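Local coordinates for peptide ABC transporter, peptide-binding protein (Thermus thermophilus, PDB 2D5W), which binds oligopeptides, here a pentapeptide, and probably delivers them to an ABC transporter for uptake across the membrane, at residues Gln4-Val9 against Lys242-Val247. Numbering follows the deposited sequence.
Sequences QDNSLV and KYVQKV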
loop_
_atom_site.group_PDB
_atom_site.type_symbol
_atom_site.label_atom_id
_atom_site.label_comp_id
_atom_site.label_asym_id
_atom_site.label_seq_id
_atom_site.Cartn_x
_atom_site.Cartn_y
_atom_site.Cartn_z
ATOM N N GLN A 4 -29.640 2.619 -15.166
ATOM C CA GLN A 4 -30.992 2.864 -14.681
ATOM C C GLN A 4 -31.032 4.033 -13.704
ATOM O O GLN A 4 -31.657 5.060 -13.975
ATOM C CB GLN A 4 -31.533 1.606 -13.996
ATOM C CG GLN A 4 -32.959 1.737 -13.482
ATOM C CD GLN A 4 -33.973 1.868 -14.599
ATOM O OE1 GLN A 4 -33.896 2.781 -15.422
ATOM N NE2 GLN A 4 -34.936 0.953 -14.634
ATOM N N ASP A 5 -30.364 3.871 -12.567
ATOM C CA ASP A 5 -30.329 4.915 -11.550
ATOM C C ASP A 5 -29.029 5.712 -11.610
ATOM O O ASP A 5 -28.777 6.570 -10.764
ATOM C CB ASP A 5 -30.503 4.305 -10.157
ATOM C CG ASP A 5 -29.428 3.292 -9.824
ATOM O OD1 ASP A 5 -29.467 2.730 -8.709
ATOM O OD2 ASP A 5 -28.547 3.055 -10.675
ATOM N N ASN A 6 -28.210 5.417 -12.614
ATOM C CA ASN A 6 -26.940 6.107 -12.813
ATOM C C ASN A 6 -26.014 5.968 -11.606
ATOM O O ASN A 6 -25.553 6.962 -11.035
ATOM C CB ASN A 6 -27.203 7.586 -13.108
ATOM C CG ASN A 6 -26.071 8.233 -13.863
ATOM O OD1 ASN A 6 -25.095 7.574 -14.216
ATOM N ND2 ASN A 6 -26.192 9.529 -14.125
ATOM N N SER A 7 -25.741 4.723 -11.227
ATOM C CA SER A 7 -24.877 4.439 -10.090
ATOM C C SER A 7 -23.780 3.443 -10.450
ATOM O O SER A 7 -23.802 2.828 -11.519
ATOM C CB SER A 7 -25.699 3.883 -8.928
ATOM O OG SER A 7 -26.314 2.656 -9.285
ATOM N N LEU A 8 -22.828 3.290 -9.535
ATOM C CA LEU A 8 -21.697 2.387 -9.710
ATOM C C LEU A 8 -21.452 1.570 -8.443
ATOM O O LEU A 8 -21.090 2.125 -7.403
ATOM C CB LEU A 8 -20.440 3.195 -10.040
ATOM C CG LEU A 8 -19.100 2.454 -10.052
ATOM C CD1 LEU A 8 -19.111 1.371 -11.116
ATOM C CD2 LEU A 8 -17.976 3.442 -10.306
ATOM N N VAL A 9 -21.655 0.259 -8.529
ATOM C CA VAL A 9 -21.435 -0.626 -7.390
ATOM C C VAL A 9 -20.116 -1.359 -7.610
ATOM O O VAL A 9 -19.938 -2.061 -8.610
ATOM C CB VAL A 9 -22.581 -1.654 -7.244
ATOM C CG1 VAL A 9 -22.276 -2.626 -6.111
ATOM C CG2 VAL A 9 -23.895 -0.932 -6.981
ATOM N N LYS A 242 -24.088 13.193 -17.033
ATOM C CA LYS A 242 -24.029 11.987 -17.856
ATOM C C LYS A 242 -23.188 10.885 -17.223
ATOM O O LYS A 242 -23.080 9.790 -17.771
ATOM C CB LYS A 242 -23.455 12.324 -19.234
ATOM C CG LYS A 242 -24.332 13.242 -20.070
ATOM C CD LYS A 242 -23.682 13.558 -21.407
ATOM C CE LYS A 242 -24.636 14.318 -22.319
ATOM N NZ LYS A 242 -25.088 15.597 -21.711
ATOM N N TYR A 243 -22.607 11.175 -16.065
ATOM C CA TYR A 243 -21.745 10.225 -15.376
ATOM C C TYR A 243 -22.375 9.766 -14.062
ATOM O O TYR A 243 -23.374 10.333 -13.624
ATOM C CB TYR A 243 -20.376 10.878 -15.194
ATOM C CG TYR A 243 -19.742 11.198 -16.537
ATOM C CD1 TYR A 243 -18.803 10.340 -17.110
ATOM C CD2 TYR A 243 -20.135 12.322 -17.269
ATOM C CE1 TYR A 243 -18.273 10.588 -18.376
ATOM C CE2 TYR A 243 -19.610 12.577 -18.539
ATOM C CZ TYR A 243 -18.682 11.705 -19.084
ATOM O OH TYR A 243 -18.167 11.937 -20.342
ATOM N N VAL A 244 -21.806 8.747 -13.420
ATOM C CA VAL A 244 -22.438 8.236 -12.205
ATOM C C VAL A 244 -22.586 9.248 -11.076
ATOM O O VAL A 244 -21.696 10.062 -10.812
ATOM C CB VAL A 244 -21.744 6.945 -11.690
ATOM C CG1 VAL A 244 -21.807 5.869 -12.767
ATOM C CG2 VAL A 244 -20.314 7.223 -11.283
ATOM N N GLN A 245 -23.735 9.182 -10.413
ATOM C CA GLN A 245 -24.070 10.102 -9.333
ATOM C C GLN A 245 -23.933 9.488 -7.950
ATOM O O GLN A 245 -23.965 10.198 -6.943
ATOM C CB GLN A 245 -25.497 10.620 -9.527
ATOM C CG GLN A 245 -25.714 11.365 -10.841
ATOM C CD GLN A 245 -24.803 12.569 -10.988
ATOM O OE1 GLN A 245 -24.765 13.443 -10.120
ATOM N NE2 GLN A 245 -24.064 12.622 -12.090
ATOM N N LYS A 246 -23.797 8.170 -7.911
ATOM C CA LYS A 246 -23.643 7.442 -6.662
ATOM C C LYS A 246 -22.650 6.316 -6.883
ATOM O O LYS A 246 -22.665 5.670 -7.932
ATOM C CB LYS A 246 -24.979 6.842 -6.214
ATOM C CG LYS A 246 -26.015 7.854 -5.763
ATOM C CD LYS A 246 -27.248 7.153 -5.208
ATOM C CE LYS A 246 -28.279 8.150 -4.704
ATOM N NZ LYS A 246 -29.486 7.465 -4.162
ATOM N N VAL A 247 -21.781 6.103 -5.901
ATOM C CA VAL A 247 -20.791 5.032 -5.948
ATOM C C VAL A 247 -20.898 4.293 -4.627
ATOM O O VAL A 247 -20.833 4.905 -3.556
ATOM C CB VAL A 247 -19.348 5.564 -6.087
ATOM C CG1 VAL A 247 -18.361 4.398 -6.056
ATOM C CG2 VAL A 247 -19.198 6.355 -7.378
HETATM O O HOH W 1 -23.335 7.479 -16.280
#
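Asn6 O accepts the amide of Gln245 at 2.9 Å from Gln245 N, with an N-H...O angle of 174°, and two residues further along Leu8 N donates to Lys246 O, also at 2.9 Å but more bent (143°). Around the second bond the backbones lie in parallel beta pairing, Leu8 beside Val247, and Val247 CA lies 3.3 Å from Leu8 O in a CA-H...O contact. Lys246 N, 3.8 Å from Asn6 O, is buried here and has no partner in the model. The Asn6 side chain reaches over the loop before the strand: CG stands anti to the backbone N (chi1 -156°), and the carboxamide lies against the Tyr243-Val244 backbone. Its OD1 takes a hydrogen from a water at 2.7 Å, and the same water donates to Lys242 O, joining two acceptors that could not bond directly. ND2 sits 3.0 Å from Tyr243 O; Tyr243 O accepts Gln245 NE2 from above the carbonyl plane, and the Asn6 and Gln245 amide planes are turned well out of parallel. An alanine in place of Asn6 would probably leave the bridging water without its acceptor on this side and open a gap over Tyr243 O. On the sheet face that Leu8 and Val247 share, apolar contact takes over, with Leu8 CD2 meeting Val247 CG2 at 4.3 Å, and Leu8 CB also touches Val244 CG1 of the loop. Ser7 O, near that methyl, is bonded to Trp584 NE1, while Ser7 OG donates to Asp5 OD2. Strands 7-12 and 246-251 are neighbours in a mixed five-stranded sheet, and both direct hydrogen bonds assigned across the contact join backbone atoms, consistent with a register set largely by the backbone, with Asn6 OD1 and one water reaching Lys242 O of the incoming loop.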